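Local coordinates for oxidoreductase (Listeria innocua, PDB 3E18) that binds NAD in a Rossmann fold and is probably a dehydrogenase of the GFO/IDH/MocA family, at the interface of chains A and B. Coordinates in Å, arbitrary orientation; residue numbers count along the deposited sequence, not the author numbering. Chains: chain A/B, oxidoreductase.

Contact 1: the interface of chains A and B. Residues chain A 246, 260-262, 287, 292; chain B 156, 233.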
loop_
_atom_site.group_PDB
_atom_site.type_symbol
_atom_site.label_atom_id
_atom_site.label_comp_id
_atom_site.label_asym_id
_atom_site.label_seq_id
_atom_site.Cartn_x
_atom_site.Cartn_y
_atom_site.Cartn_z
ATOM N N GLY A 246 -16.037 9.235 -3.875
ATOM C CA GLY A 246 -15.162 10.003 -2.997
ATOM C C GLY A 246 -14.094 9.194 -2.309
ATOM O O GLY A 246 -13.992 7.979 -2.501
ATOM N N VAL A 260 -13.285 14.123 0.336
ATOM C CA VAL A 260 -13.391 14.825 -0.938
ATOM C C VAL A 260 -14.243 13.971 -1.891
ATOM O O VAL A 260 -13.993 12.792 -2.056
ATOM C CB VAL A 260 -11.996 15.171 -1.524
ATOM C CG1 VAL A 260 -12.133 15.948 -2.832
ATOM C CG2 VAL A 260 -11.197 16.042 -0.528
ATOM N N LYS A 261 -15.275 14.564 -2.475
ATOM C CA LYS A 261 -16.199 13.840 -3.350
ATOM C C LYS A 261 -16.281 14.531 -4.696
ATOM O O LYS A 261 -16.130 15.741 -4.760
ATOM C CB LYS A 261 -17.614 13.863 -2.746
ATOM C CG LYS A 261 -17.815 13.099 -1.430
ATOM C CD LYS A 261 -19.221 13.345 -0.831
ATOM C CE LYS A 261 -20.345 12.899 -1.774
ATOM N NZ LYS A 261 -20.332 11.437 -1.981
ATOM N N PRO A 262 -16.573 13.777 -5.779
ATOM C CA PRO A 262 -16.850 14.396 -7.071
ATOM C C PRO A 262 -18.224 15.087 -7.100
ATOM O O PRO A 262 -19.137 14.676 -6.380
ATOM C CB PRO A 262 -16.877 13.201 -8.030
ATOM C CG PRO A 262 -17.302 12.054 -7.180
ATOM C CD PRO A 262 -16.660 12.307 -5.838
ATOM N N PRO A 287 -8.052 18.336 -9.763
ATOM C CA PRO A 287 -9.241 18.644 -10.559
ATOM C C PRO A 287 -9.590 20.129 -10.454
ATOM O O PRO A 287 -9.157 20.801 -9.504
ATOM C CB PRO A 287 -10.338 17.788 -9.909
ATOM C CG PRO A 287 -9.603 16.731 -9.149
ATOM C CD PRO A 287 -8.345 17.374 -8.685
ATOM N N THR A 292 -15.075 19.093 -7.508
ATOM C CA THR A 292 -15.133 18.391 -6.231
ATOM C C THR A 292 -15.782 19.205 -5.111
ATOM O O THR A 292 -15.838 20.445 -5.162
ATOM C CB THR A 292 -13.723 17.941 -5.721
ATOM O OG1 THR A 292 -12.947 19.088 -5.366
ATOM C CG2 THR A 292 -12.969 17.104 -6.756
ATOM N N ALA B 156 -7.270 12.208 -9.510
ATOM C CA ALA B 156 -8.711 11.973 -9.428
ATOM C C ALA B 156 -9.413 12.302 -10.734
ATOM O O ALA B 156 -10.597 12.635 -10.741
ATOM C CB ALA B 156 -9.309 12.767 -8.289
ATOM N N PHE B 233 -9.376 11.098 -4.652
ATOM C CA PHE B 233 -9.760 12.483 -4.447
ATOM C C PHE B 233 -8.956 13.119 -3.327
ATOM O O PHE B 233 -8.904 14.341 -3.205
ATOM C CB PHE B 233 -11.261 12.573 -4.201
ATOM C CG PHE B 233 -12.072 12.235 -5.422
ATOM C CD1 PHE B 233 -12.327 13.209 -6.382
ATOM C CD2 PHE B 233 -12.524 10.939 -5.642
ATOM C CE1 PHE B 233 -13.047 12.890 -7.560
ATOM C CE2 PHE B 233 -13.253 10.615 -6.802
ATOM C CZ PHE B 233 -13.510 11.600 -7.757
#

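Contact 2: the interface of chains A and B. Residues chain A 275, 278, 280; chain B 19.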
loop_
_atom_site.group_PDB
_atom_site.type_symbol
_atom_site.label_atom_id
_atom_site.label_comp_id
_atom_site.label_asym_id
_atom_site.label_seq_id
_atom_site.Cartn_x
_atom_site.Cartn_y
_atom_site.Cartn_z
ATOM N N LYS A 275 3.461 21.276 -13.804
ATOM C CA LYS A 275 4.759 20.642 -13.932
ATOM C C LYS A 275 4.832 19.554 -12.855
ATOM O O LYS A 275 4.862 19.852 -11.654
ATOM C CB LYS A 275 5.867 21.689 -13.733
ATOM C CG LYS A 275 7.310 21.149 -13.697
ATOM C CD LYS A 275 8.092 21.447 -14.984
ATOM C CE LYS A 275 7.868 20.391 -16.063
ATOM N NZ LYS A 275 8.697 20.660 -17.267
ATOM N N GLN A 278 9.543 15.926 -14.650
ATOM C CA GLN A 278 10.052 16.310 -15.976
ATOM C C GLN A 278 8.984 16.503 -17.043
ATOM O O GLN A 278 9.309 16.798 -18.198
ATOM C CB GLN A 278 11.088 15.296 -16.482
ATOM C CG GLN A 278 12.349 15.230 -15.660
ATOM C CD GLN A 278 13.187 16.498 -15.744
ATOM O OE1 GLN A 278 13.967 16.676 -16.674
ATOM N NE2 GLN A 278 13.033 17.375 -14.765
ATOM N N LEU A 280 4.631 17.605 -18.179
ATOM C CA LEU A 280 3.361 18.256 -17.920
ATOM C C LEU A 280 2.282 17.192 -17.795
ATOM O O LEU A 280 2.225 16.258 -18.602
ATOM C CB LEU A 280 3.019 19.242 -19.044
ATOM C CG LEU A 280 3.853 20.527 -19.094
ATOM C CD1 LEU A 280 3.798 21.152 -20.482
ATOM C CD2 LEU A 280 3.413 21.523 -18.023
ATOM N N TYR B 19 5.403 18.172 -27.533
ATOM C CA TYR B 19 6.289 18.600 -26.436
ATOM C C TYR B 19 7.754 18.207 -26.675
ATOM O O TYR B 19 8.680 18.847 -26.153
ATOM C CB TYR B 19 5.791 18.056 -25.087
ATOM C CG TYR B 19 6.621 18.495 -23.894
ATOM C CD1 TYR B 19 6.764 19.845 -23.578
ATOM C CD2 TYR B 19 7.261 17.557 -23.085
ATOM C CE1 TYR B 19 7.531 20.255 -22.487
ATOM C CE2 TYR B 19 8.023 17.949 -21.988
ATOM C CZ TYR B 19 8.153 19.301 -21.696
ATOM O OH TYR B 19 8.904 19.708 -20.616
#

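Contact 1: the interface of chains A and B
B:Phe233 presses one face of its ring against the pyrrolidine of A:Pro262, and this ring-on-ring meeting is the core of an apolar patch in the interface of the deposited pair, which may not be the biological dimer. CD of A:Pro262 lies over that face, 4.0 Å from the ring centroid, in a CH-pi contact displaced toward the rim. The two side chains run at about a right angle, and CB of A:Pro262 comes 3.7 Å from CZ at the far end of the phenyl. Proline suits the place because its rigid ring offers C-H groups beside the backbone nitrogen, which withdraws electrons from CD and should make its hydrogens good partners for an aromatic face.

The opposite face of the phenyl belongs to its own chain: CB of B:Ala156 stands 3.6 Å above the ring plane, also toward the rim. The aromatic ring is therefore held between a proline of one subunit and an alanine of the other. B:Ala156 in turn reaches chain A, its methyl lying 4.1 Å from CG of A:Pro287, a looser contact between small apolar groups on two loops.

Van der Waals contacts complete the patch around the phenylalanine. The alpha-carbon of A:Gly246, on strand 246-250, sits over the rim near CD2 on the face that A:Pro262 covers; the missing side chain lets the backbone come this near. Beside CD1, only slightly out of the ring plane, lies the methyl CG2 of A:Thr292 on strand 292-295, the two side chains running antiparallel, side by side. Nearer the root, A:Val260 sets its branched carbons against the backbone of B:Phe233. With CG1 anti to the backbone N (chi1 -178°), that methyl reaches CB of B:Phe233 at 3.7 Å. The same CB also packs against the main chain of strand 257-262, lying 3.5 Å from the carbonyl O of A:Val260.

Contact 2: the interface of chains A and B
B:Tyr19 reaches out from its helix toward a short stretch of chain A, placing its phenol among A:Lys275, A:Gln278 and A:Leu280. The closer part of the contact is at the hydroxyl. There the side-chain amine nitrogen NZ of A:Lys275 approaches OH of B:Tyr19 to 3.5 Å, a polar proximity too long to count as a hydrogen bond. The backbone O of A:Gln278 is a little farther from the same OH, at 3.8 Å, so a lysine tip and a main-chain carbonyl both border the phenol.

Lysine suits this position because its long, flexible chain can bend to deliver a polar tip. CG is anti to the backbone N (chi1 174°), and turns at chi2 and chi3 bring NZ to the phenol, the two side chains crossing at about a right angle. NZ comes from the same side of the ring plane as A:Leu280.

The apolar side is looser. A:Leu280 hides 30 Å² of its surface against chain B, yet its methyl CD1, above the ring near the rim, stays 4.3 Å from CE1 of B:Tyr19. Leucine offers a broad hydrocarbon surface there without fitting closely to the ring. A:Gln278 takes part through its main chain, while its amide side chain points away from the tyrosine. Tyrosine serves both parts, with a ring face for the leucine and a polar end for its neighbours.

In the fold, A:Lys275 and A:Leu280 belong to the short strands 274-276 and 279-281, with A:Gln278 in the turn linking them, whereas B:Tyr19 lies on helix 15-25, which follows the first strand and glycine-rich loop of the Rossmann domain and begins with the NAD-binding Gly15 and Met16, about one turn before the tyrosine.

About 23 Å separates the centres of contact 1 and contact 2, measured between their C-alpha atoms, and they have no residue in common. On chain A, the short strands of contact 2 lie in sequence between strand 257-262 and the loop with strand 292-295 that serve contact 1. This part of chain A thus extends over its partner, from the patch round B:Phe233 and B:Ala156 to the partner's Rossmann helix 15-25. Such reach could steady the nucleotide-binding domain relative to the other subunit, if the deposited pair is the biological dimer, which these two patches alone do not establish.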